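Local coordinates for protein-glutamine gamma-glutamyltransferase (Pseudomonas aeruginosa PAO1, PDB 6G49) that cross-links proteins in vitro by joining glutamine side chains to lysine amines with release of ammonium, and is critical for the viability of the bacterium, at residues M78-G83 against Q88-S93; E291-Q294 against G298-S301; T132-M137 against L142-P147; D232-D237 against C243-G248. All coordinates share one frame; numbering follows the deposited sequence.

Contact 1: M78-G83 against Q88-S93; sequences MERFDG and QAPQWS
Glu79 and Gln91 reach toward each other from opposite directions, and the amide NH2 of Gln91 bonds the carboxylate. Gln91 NE2 donates to Glu79 OE1 over 2.7 Å, on the syn side of the carboxylate and 24° out of its plane, while the oxygen lies almost exactly in the plane of the amide. Gln91 can present its NH2 group here because its chain folds back at chi2 (-65°), a bend that also leaves NE2 within a weak hydrogen bond of Ala89 O. Two waters bridge the segments on this closely bonded side. One gives a proton to Glu79 OE1 at 2.8 Å and accepts from Ala89 N at 2.9 Å; the other spans Glu79 OE2 and Gln91 OE1, donating to both. Arg175 and Arg262 form salt bridges with the two carboxylate oxygens, an environment that would favour the charged form of Glu79, and Arg175 also bonds to Pro90 O.

The other flank is looser and lies toward solvent. Arg80 stretches out from CG to NE across the 88-93 segment and rests one face of its guanidinium on Ala89 and Pro90, with NH2 3.3 Å from Pro90 CD. Arg80 and Pro90 cross at about a right angle, and the contact is one of packing. Buried Met78 lies beside the backbone of Gln88, its CG 4.0 Å from Gln88 N.

Glu79 and Arg80 both face Ala87, the pattern of a classic beta bulge, here at the end of strand 72-81 where the chain turns back through strand 86-87.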
# COMPACT_ATOMS: atom_id res chain seq x y z
N MET A 78 4.49 5.68 -1.54
CA MET A 78 5.42 6.51 -0.79
C MET A 78 6.80 5.85 -0.90
O MET A 78 7.02 4.76 -0.39
CB MET A 78 4.94 6.60 0.65
CG MET A 78 3.58 7.32 0.73
SD MET A 78 3.05 7.52 2.45
CE MET A 78 1.39 8.10 2.15
N GLU A 79 7.70 6.55 -1.61
CA GLU A 79 9.01 6.03 -1.96
C GLU A 79 10.14 6.65 -1.16
O GLU A 79 11.29 6.21 -1.35
CB GLU A 79 9.24 6.24 -3.46
CG GLU A 79 8.39 5.32 -4.32
CD GLU A 79 8.35 5.71 -5.79
OE1 GLU A 79 7.97 6.84 -6.05
OE2 GLU A 79 8.69 4.84 -6.62
N ARG A 80 9.89 7.67 -0.37
CA ARG A 80 10.95 8.38 0.37
C ARG A 80 10.76 8.08 1.86
O ARG A 80 9.67 8.20 2.36
CB ARG A 80 10.81 9.89 0.21
CG ARG A 80 11.07 10.29 -1.23
CD ARG A 80 10.94 11.78 -1.36
NE ARG A 80 11.54 12.20 -2.60
CZ ARG A 80 11.30 13.38 -3.17
NH1 ARG A 80 10.43 14.20 -2.62
NH2 ARG A 80 11.93 13.69 -4.30
N PHE A 81 11.82 7.63 2.51
CA PHE A 81 11.78 7.42 3.95
C PHE A 81 12.85 8.27 4.62
O PHE A 81 14.03 8.07 4.30
CB PHE A 81 12.02 5.97 4.31
CG PHE A 81 11.93 5.71 5.78
CD1 PHE A 81 10.76 5.99 6.47
CD2 PHE A 81 13.02 5.19 6.47
CE1 PHE A 81 10.68 5.79 7.84
CE2 PHE A 81 12.94 4.97 7.83
CZ PHE A 81 11.75 5.21 8.50
N ASP A 82 12.46 9.13 5.57
CA ASP A 82 13.43 10.10 6.18
C ASP A 82 13.85 9.68 7.58
O ASP A 82 14.51 10.45 8.24
CB ASP A 82 12.89 11.52 6.18
CG ASP A 82 11.74 11.76 7.12
OD1 ASP A 82 11.37 10.83 7.83
OD2 ASP A 82 11.26 12.89 7.14
N GLY A 83 13.50 8.47 7.99
CA GLY A 83 13.78 7.97 9.31
C GLY A 83 12.59 8.09 10.25
O GLY A 83 12.61 7.45 11.32
N GLN A 88 5.47 10.58 -0.50
CA GLN A 88 5.37 10.56 -1.97
C GLN A 88 6.57 11.32 -2.58
O GLN A 88 6.93 12.40 -2.08
CB GLN A 88 4.07 11.25 -2.44
CG GLN A 88 3.81 11.23 -3.91
CD GLN A 88 2.48 11.86 -4.26
OE1 GLN A 88 2.19 13.00 -3.86
NE2 GLN A 88 1.67 11.06 -4.93
N ALA A 89 7.07 10.74 -3.65
CA ALA A 89 8.08 11.39 -4.55
C ALA A 89 7.36 11.91 -5.78
O ALA A 89 6.34 11.41 -6.19
CB ALA A 89 9.15 10.41 -4.88
N PRO A 90 7.97 12.84 -6.53
CA PRO A 90 7.44 13.17 -7.86
C PRO A 90 7.45 12.00 -8.84
O PRO A 90 8.36 11.18 -8.81
CB PRO A 90 8.36 14.29 -8.34
CG PRO A 90 9.08 14.77 -7.12
CD PRO A 90 9.14 13.60 -6.13
N GLN A 91 6.48 11.94 -9.77
CA GLN A 91 6.34 10.80 -10.71
C GLN A 91 6.35 11.34 -12.16
O GLN A 91 6.16 12.56 -12.37
CB GLN A 91 5.04 10.02 -10.48
CG GLN A 91 4.84 9.48 -9.05
CD GLN A 91 5.87 8.44 -8.66
OE1 GLN A 91 6.33 7.66 -9.49
NE2 GLN A 91 6.29 8.48 -7.41
N TRP A 92 6.46 10.42 -13.12
CA TRP A 92 6.28 10.71 -14.55
C TRP A 92 5.21 9.73 -15.07
O TRP A 92 4.58 9.05 -14.29
CB TRP A 92 7.61 10.62 -15.32
CG TRP A 92 8.44 9.39 -15.08
CD1 TRP A 92 8.42 8.23 -15.80
CD2 TRP A 92 9.47 9.21 -14.07
NE1 TRP A 92 9.36 7.34 -15.31
CE2 TRP A 92 9.99 7.90 -14.24
CE3 TRP A 92 9.97 10.00 -13.03
CZ2 TRP A 92 10.98 7.38 -13.41
CZ3 TRP A 92 10.96 9.49 -12.22
CH2 TRP A 92 11.45 8.20 -12.40
N SER A 93 4.97 9.69 -16.37
CA SER A 93 3.90 8.86 -16.95
C SER A 93 4.21 7.36 -16.77
O SER A 93 5.37 6.93 -16.87
CB SER A 93 3.66 9.20 -18.40
OG SER A 93 2.59 8.39 -18.90
O HOH W 1 6.36 7.99 -4.12
O HOH W 2 8.46 5.94 -9.05

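Contact 2: E291-Q294 against G298-S301; sequences EYWQ and GWLS
Two backbone hydrogen bonds join Tyr292 and Leu300 in both directions: Leu300 N reaches Tyr292 O at 2.9 Å, and Tyr292 N reaches Leu300 O at 3.0 Å. The next rung toward the turn is less regular. Gln294 N approaches Gly298 O from above the carbonyl plane, 45° out of it, and the return bond from Gly298 N to Gln294 O is weak. Gly298 opens the second strand with a positive phi, a conformation that suits a residue without a side chain. The carboxylate of Glu291 forms salt bridges with Arg74 and Arg164 through OE2 and with Arg262 through OE1.

Strands 286-294 and 298-302 thus form an antiparallel beta hairpin in the transglutaminase-like part of the chain, leading from the probable catalytic His287 toward the probable catalytic Asp303.

On the face bearing Glu291, Trp293 and Trp299, the edge of Trp293 is turned to the face of Trp299, with five-membered ring centroids 4.9 Å apart and planes at 64°. With CG anti to the backbone N (chi1 -175°), Trp293 carries CD1 over the Trp299 indole; its CB sits 3.7 Å from the six-membered ring centroid in a CH-pi contact. Trp293 NE1 bonds the backbone O of Glu165 and Trp299 NE1 its carboxylate OE1. Glu291 CG packs at 3.7 Å from Trp299 CE3. On the other face, which carries Tyr292 and Leu300, Leu300 CD1 lies 3.8 Å from Tyr292 OH and 3.6 Å from Gln294 OE1.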
# COMPACT_ATOMS: atom_id res chain seq x y z
N GLU A 291 5.04 -3.12 -1.91
CA GLU A 291 5.41 -3.84 -3.16
C GLU A 291 6.92 -3.79 -3.31
O GLU A 291 7.59 -2.80 -2.92
CB GLU A 291 4.65 -3.34 -4.39
CG GLU A 291 4.89 -1.90 -4.74
CD GLU A 291 3.99 -1.38 -5.85
OE1 GLU A 291 4.14 -0.22 -6.24
OE2 GLU A 291 3.12 -2.14 -6.30
N TYR A 292 7.44 -4.86 -3.89
CA TYR A 292 8.86 -4.99 -4.11
C TYR A 292 9.09 -5.45 -5.56
O TYR A 292 8.24 -6.10 -6.19
CB TYR A 292 9.51 -5.93 -3.09
CG TYR A 292 9.13 -7.39 -3.23
CD1 TYR A 292 7.90 -7.88 -2.80
CD2 TYR A 292 9.97 -8.25 -3.92
CE1 TYR A 292 7.55 -9.21 -3.04
CE2 TYR A 292 9.62 -9.58 -4.13
CZ TYR A 292 8.42 -10.06 -3.69
OH TYR A 292 8.20 -11.38 -3.94
N TRP A 293 10.31 -5.22 -6.02
CA TRP A 293 10.66 -5.48 -7.40
C TRP A 293 11.72 -6.56 -7.48
O TRP A 293 12.66 -6.61 -6.69
CB TRP A 293 11.19 -4.19 -8.05
CG TRP A 293 11.46 -4.36 -9.52
CD1 TRP A 293 10.56 -4.24 -10.55
CD2 TRP A 293 12.71 -4.75 -10.11
NE1 TRP A 293 11.18 -4.57 -11.74
CE2 TRP A 293 12.48 -4.89 -11.49
CE3 TRP A 293 13.97 -5.03 -9.59
CZ2 TRP A 293 13.50 -5.26 -12.38
CZ3 TRP A 293 14.97 -5.43 -10.46
CH2 TRP A 293 14.74 -5.48 -11.84
N GLN A 294 11.57 -7.34 -8.54
CA GLN A 294 12.65 -8.29 -8.91
C GLN A 294 12.64 -8.42 -10.42
O GLN A 294 11.67 -8.16 -11.12
CB GLN A 294 12.44 -9.62 -8.20
CG GLN A 294 11.29 -10.44 -8.75
CD GLN A 294 10.95 -11.54 -7.79
OE1 GLN A 294 9.89 -11.52 -7.16
NE2 GLN A 294 11.87 -12.48 -7.65
N GLY A 298 8.83 -8.34 -12.13
CA GLY A 298 8.46 -6.99 -11.88
C GLY A 298 7.99 -6.79 -10.45
O GLY A 298 8.50 -7.43 -9.50
N TRP A 299 7.08 -5.82 -10.28
CA TRP A 299 6.58 -5.46 -8.92
C TRP A 299 5.54 -6.49 -8.47
O TRP A 299 4.63 -6.82 -9.22
CB TRP A 299 6.00 -4.06 -8.89
CG TRP A 299 6.96 -2.94 -9.13
CD1 TRP A 299 7.24 -2.32 -10.30
CD2 TRP A 299 7.79 -2.30 -8.15
NE1 TRP A 299 8.19 -1.35 -10.11
CE2 TRP A 299 8.57 -1.33 -8.80
CE3 TRP A 299 7.97 -2.50 -6.76
CZ2 TRP A 299 9.41 -0.45 -8.10
CZ3 TRP A 299 8.86 -1.66 -6.10
CH2 TRP A 299 9.57 -0.67 -6.76
N LEU A 300 5.66 -6.94 -7.22
CA LEU A 300 4.68 -7.79 -6.57
C LEU A 300 4.29 -7.16 -5.25
O LEU A 300 5.14 -6.68 -4.50
CB LEU A 300 5.25 -9.18 -6.33
CG LEU A 300 5.61 -9.98 -7.61
CD1 LEU A 300 6.28 -11.27 -7.21
CD2 LEU A 300 4.40 -10.22 -8.48
N SER A 301 2.98 -7.17 -4.95
CA SER A 301 2.48 -6.59 -3.73
C SER A 301 2.39 -7.65 -2.64
O SER A 301 2.08 -8.81 -2.92
CB SER A 301 1.10 -6.00 -3.95
OG SER A 301 1.16 -4.97 -4.93
O HOH W 3 8.76 -8.80 -7.22

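Contact 3: T132-M137 against L142-P147; sequences TDTRLM and LQRRQP. With PO4 (phosphate ion), chain F.
Asp133 OD1 takes a hydrogen bond from Thr134 OG1, which comes from above the carboxylate plane, and another of 2.7 Å from a water that in turn accepts from Arg144 NE. These groups lie at the open end of a beta hairpin formed by strands 134-136 and 142-144. A second water donates to Asp133 OD2. Between Asp133 OD2 and Arg144 NE there is a salt bridge of 3.5 Å: the flat groups stand 81° to each other and the oxygen lies well off the guanidinium plane, so the attraction is electrostatic and not a directed bond.

Paired backbone bonds between Arg135 and Gln143 hold the strands together, and Arg145 N adds a bond to Asp133 O. Leu136 CD1 meets Leu142 CD2 at 4.1 Å on the face that also carries Thr134, whose CG2 rests on Leu142 CB. On the Arg135 and Gln143 side, Met137 CG presses against Gln143 CB at 3.5 Å.

Arg144 runs straight from CG to NE, with CG trans to the backbone N (chi1 -164°), past Thr134 OG1 to a phosphate ion probably from the crystallisation liquor. Its NH2 donates to phosphate O4 over 2.9 Å at 168°.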
# COMPACT_ATOMS: atom_id res chain seq x y z
N THR A 132 -10.27 12.10 -18.34
CA THR A 132 -9.22 12.57 -19.28
C THR A 132 -8.23 13.50 -18.56
O THR A 132 -7.13 13.75 -19.07
CB THR A 132 -9.85 13.20 -20.54
OG1 THR A 132 -10.52 14.38 -20.12
CG2 THR A 132 -10.86 12.29 -21.20
N ASP A 133 -8.52 13.87 -17.32
CA ASP A 133 -7.65 14.75 -16.55
C ASP A 133 -6.83 13.92 -15.54
O ASP A 133 -6.21 14.48 -14.65
CB ASP A 133 -8.44 15.82 -15.81
CG ASP A 133 -9.47 15.28 -14.85
OD1 ASP A 133 -9.59 14.04 -14.76
OD2 ASP A 133 -10.10 16.08 -14.16
N THR A 134 -6.87 12.60 -15.68
CA THR A 134 -6.22 11.66 -14.70
C THR A 134 -5.31 10.73 -15.47
O THR A 134 -5.69 10.16 -16.46
CB THR A 134 -7.27 10.90 -13.89
OG1 THR A 134 -8.11 11.81 -13.19
CG2 THR A 134 -6.67 9.96 -12.85
N ARG A 135 -4.08 10.50 -14.97
CA ARG A 135 -3.13 9.69 -15.63
C ARG A 135 -2.58 8.61 -14.69
O ARG A 135 -2.37 8.92 -13.51
CB ARG A 135 -1.94 10.57 -16.01
CG ARG A 135 -0.90 9.88 -16.87
CD ARG A 135 0.25 10.81 -17.25
NE ARG A 135 -0.09 11.84 -18.24
CZ ARG A 135 0.07 11.72 -19.56
NH1 ARG A 135 0.32 10.54 -20.11
NH2 ARG A 135 -0.04 12.79 -20.33
N LEU A 136 -2.33 7.42 -15.24
CA LEU A 136 -1.61 6.38 -14.52
C LEU A 136 -0.14 6.78 -14.51
O LEU A 136 0.50 6.91 -15.57
CB LEU A 136 -1.82 5.04 -15.19
CG LEU A 136 -1.18 3.86 -14.49
CD1 LEU A 136 -1.92 3.53 -13.22
CD2 LEU A 136 -1.10 2.65 -15.41
N MET A 137 0.41 6.97 -13.32
CA MET A 137 1.80 7.45 -13.19
C MET A 137 2.77 6.25 -13.12
O MET A 137 2.37 5.07 -13.11
CB MET A 137 1.93 8.39 -11.98
CG MET A 137 0.95 9.54 -11.95
SD MET A 137 1.01 10.53 -13.50
CE MET A 137 2.53 11.42 -13.11
N LEU A 142 -3.03 6.66 -9.81
CA LEU A 142 -3.78 7.58 -10.65
C LEU A 142 -3.68 9.00 -10.08
O LEU A 142 -4.13 9.26 -8.98
CB LEU A 142 -5.24 7.10 -10.64
CG LEU A 142 -5.53 5.75 -11.27
CD1 LEU A 142 -6.95 5.35 -10.94
CD2 LEU A 142 -5.32 5.80 -12.77
N GLN A 143 -3.08 9.92 -10.85
CA GLN A 143 -2.88 11.29 -10.45
C GLN A 143 -3.81 12.15 -11.32
O GLN A 143 -3.68 12.14 -12.56
CB GLN A 143 -1.42 11.72 -10.62
CG GLN A 143 -1.13 13.15 -10.08
CD GLN A 143 -0.68 13.22 -8.62
OE1 GLN A 143 -0.58 12.23 -7.86
NE2 GLN A 143 -0.38 14.44 -8.16
N ARG A 144 -4.67 12.90 -10.67
CA ARG A 144 -5.57 13.87 -11.28
C ARG A 144 -4.86 15.23 -11.37
O ARG A 144 -4.00 15.53 -10.57
CB ARG A 144 -6.83 13.98 -10.44
CG ARG A 144 -8.00 14.65 -11.14
CD ARG A 144 -9.24 14.47 -10.27
NE ARG A 144 -10.44 15.11 -10.82
CZ ARG A 144 -10.96 16.24 -10.38
NH1 ARG A 144 -10.40 16.93 -9.42
NH2 ARG A 144 -12.11 16.66 -10.88
N ARG A 145 -5.24 16.05 -12.36
CA ARG A 145 -4.54 17.32 -12.54
C ARG A 145 -4.86 18.28 -11.38
O ARG A 145 -4.04 19.14 -11.08
CB ARG A 145 -4.80 17.90 -13.93
CG ARG A 145 -3.55 17.99 -14.81
CD ARG A 145 -2.81 16.68 -15.08
NE ARG A 145 -1.82 16.27 -14.06
CZ ARG A 145 -0.92 15.29 -14.20
NH1 ARG A 145 -0.14 14.96 -13.19
NH2 ARG A 145 -0.81 14.65 -15.35
N GLN A 146 -6.02 18.15 -10.73
CA GLN A 146 -6.38 18.96 -9.61
C GLN A 146 -6.88 18.06 -8.49
O GLN A 146 -7.47 16.99 -8.73
CB GLN A 146 -7.51 19.91 -10.00
CG GLN A 146 -7.05 20.93 -11.02
CD GLN A 146 -8.14 21.95 -11.19
OE1 GLN A 146 -9.20 21.64 -11.70
NE2 GLN A 146 -7.88 23.14 -10.69
N PRO A 147 -6.83 18.55 -7.25
CA PRO A 147 -7.35 17.77 -6.13
C PRO A 147 -8.86 17.58 -6.24
O PRO A 147 -9.57 18.44 -6.77
CB PRO A 147 -7.05 18.60 -4.89
CG PRO A 147 -6.02 19.60 -5.32
CD PRO A 147 -6.23 19.83 -6.81
P PO4 F . -12.72 19.74 -8.75
O1 PO4 F . -11.35 20.39 -8.87
O2 PO4 F . -12.78 18.62 -7.72
O3 PO4 F . -13.76 20.71 -8.21
O4 PO4 F . -13.06 19.33 -10.19
O HOH W 4 -11.66 13.95 -13.03
O HOH W 5 -8.71 17.75 -12.61

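Contact 4: D232-D237 against C243-G248; sequences DDFLFD and CAHYAG
Aromatic contacts dominate where Phe234 of helix 230-238 reaches Tyr246 and His245 of helix 243-256. Phe234 and Tyr246 form a T-shaped pair with planes at 86° and centroids 4.8 Å apart. Phe234 supplies the edge: its CZ stands over the centre of the Tyr246 ring, 3.5 Å from both CE2 and CZ of Tyr246. With CG anti to the backbone N (chi1 166°), the Phe234 ring projects toward helix 243-256. Its relation to the His245 ring is oblique.

A CH-pi contact covers one face of the same phenyl ring. His245 CB lies 3.6 Å from the Phe234 centroid and only 12° off the ring normal, nearly over the centre. Phe234 therefore uses its face for one residue and its edge for the next, and contacts to face and edge together would be expected to limit the ring's movement.

Contact with the backbone completes the fit: Phe234 CE2 comes to 3.5 Å from His245 O. The interface between these segments is small but buried. Phe212 of helix 201-214 extends the aromatic group, meeting Tyr246 edge-to-face and touching Phe234, while the Phe217 ring meets that of Phe234 at an inclined angle. The polar end of Tyr246 is fixed by a hydrogen bond from OH to Ala218 O.

The resulting aromatic cluster packs a neighbouring helix against the helix that begins with Cys243, the probable nucleophile of a Cys-His-Asp triad with His287 and Asp303, as in the transglutaminase-like superfamily.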
# COMPACT_ATOMS: atom_id res chain seq x y z
N ASP A 232 13.48 -0.17 14.45
CA ASP A 232 14.06 -1.13 15.44
C ASP A 232 13.08 -1.32 16.61
O ASP A 232 12.88 -2.47 17.03
CB ASP A 232 15.38 -0.57 15.99
CG ASP A 232 16.56 -0.65 15.06
OD1 ASP A 232 16.35 -1.05 13.89
OD2 ASP A 232 17.73 -0.28 15.52
N ASP A 233 12.60 -0.22 17.16
CA ASP A 233 11.73 -0.25 18.38
C ASP A 233 10.49 -1.11 18.10
O ASP A 233 10.07 -1.97 18.91
CB ASP A 233 11.40 1.15 18.88
CG ASP A 233 12.61 1.92 19.41
OD1 ASP A 233 13.67 1.30 19.59
OD2 ASP A 233 12.49 3.14 19.51
N PHE A 234 9.87 -0.90 16.94
CA PHE A 234 8.72 -1.68 16.54
C PHE A 234 9.09 -3.14 16.31
O PHE A 234 8.42 -4.03 16.82
CB PHE A 234 8.04 -1.06 15.31
CG PHE A 234 7.06 -2.00 14.66
CD1 PHE A 234 5.82 -2.28 15.26
CD2 PHE A 234 7.32 -2.56 13.43
CE1 PHE A 234 4.93 -3.16 14.66
CE2 PHE A 234 6.43 -3.44 12.81
CZ PHE A 234 5.21 -3.71 13.41
N LEU A 235 10.12 -3.45 15.52
CA LEU A 235 10.38 -4.86 15.16
C LEU A 235 10.87 -5.72 16.36
O LEU A 235 10.69 -6.90 16.31
CB LEU A 235 11.45 -4.94 14.08
CG LEU A 235 10.99 -4.53 12.69
CD1 LEU A 235 12.17 -4.51 11.72
CD2 LEU A 235 9.89 -5.48 12.21
N PHE A 236 11.62 -5.09 17.26
CA PHE A 236 12.42 -5.89 18.26
C PHE A 236 11.99 -5.60 19.70
O PHE A 236 12.38 -6.35 20.58
CB PHE A 236 13.92 -5.64 18.08
CG PHE A 236 14.38 -5.84 16.66
CD1 PHE A 236 14.32 -7.09 16.08
CD2 PHE A 236 14.91 -4.78 15.94
CE1 PHE A 236 14.74 -7.27 14.77
CE2 PHE A 236 15.32 -4.97 14.63
CZ PHE A 236 15.21 -6.20 14.05
N ASP A 237 11.29 -4.50 19.96
CA ASP A 237 10.91 -4.07 21.34
C ASP A 237 9.40 -4.16 21.53
O ASP A 237 8.91 -5.06 22.23
CB ASP A 237 11.51 -2.72 21.71
CG ASP A 237 13.02 -2.64 21.58
OD1 ASP A 237 13.67 -3.72 21.48
OD2 ASP A 237 13.56 -1.48 21.56
N CYS A 243 -1.11 -0.55 10.47
CA CYS A 243 -0.59 -1.03 9.15
C CYS A 243 0.67 -0.26 8.75
O CYS A 243 1.53 -0.88 8.13
CB CYS A 243 -1.62 -0.94 8.04
SG CYS A 243 -2.39 0.68 7.92
N ALA A 244 0.79 1.02 9.07
CA ALA A 244 2.00 1.79 8.62
C ALA A 244 3.28 1.30 9.32
O ALA A 244 4.35 1.31 8.73
CB ALA A 244 1.86 3.23 8.88
N HIS A 245 3.18 0.85 10.59
CA HIS A 245 4.31 0.22 11.26
C HIS A 245 4.79 -0.98 10.46
O HIS A 245 6.02 -1.17 10.20
CB HIS A 245 3.98 -0.23 12.70
CG HIS A 245 3.66 0.88 13.62
ND1 HIS A 245 2.44 1.51 13.61
CD2 HIS A 245 4.41 1.47 14.56
CE1 HIS A 245 2.45 2.46 14.54
NE2 HIS A 245 3.64 2.44 15.15
N TYR A 246 3.89 -1.90 10.07
CA TYR A 246 4.24 -3.13 9.44
C TYR A 246 4.76 -2.87 8.02
O TYR A 246 5.76 -3.39 7.62
CB TYR A 246 3.04 -4.10 9.37
CG TYR A 246 2.70 -4.66 10.73
CD1 TYR A 246 1.84 -4.01 11.59
CD2 TYR A 246 3.31 -5.82 11.16
CE1 TYR A 246 1.62 -4.45 12.88
CE2 TYR A 246 3.07 -6.29 12.43
CZ TYR A 246 2.23 -5.63 13.28
OH TYR A 246 2.02 -6.15 14.55
N ALA A 247 4.02 -2.04 7.27
CA ALA A 247 4.40 -1.77 5.88
C ALA A 247 5.76 -1.04 5.82
O ALA A 247 6.60 -1.40 5.01
CB ALA A 247 3.34 -0.96 5.16
N GLY A 248 5.90 -0.00 6.63
CA GLY A 248 7.13 0.80 6.67
C GLY A 248 8.29 -0.02 7.12
O GLY A 248 9.38 -0.00 6.50

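In the fold
Along the chain the order is contact 1, contact 3, contact 4, contact 2, each closing before the next opens. Contacts 1, 2 and 3 all reach the same branched antiparallel sheet, although contacts 1 and 3 belong to the TgpA N-terminal region and contact 2 to the transglutaminase-like region. Contacts 1 and 3 touch, for instance through Gln91 and Met137, with centres about 17 Å apart; contacts 1 and 2 lie about 16 Å apart between centres without touching. Contact 4, between helices, is about 32 Å from contact 3, centre to centre, across the middle of the chain. A continuous sheet thus links both regions of this periplasmic domain beside the probable catalytic centre.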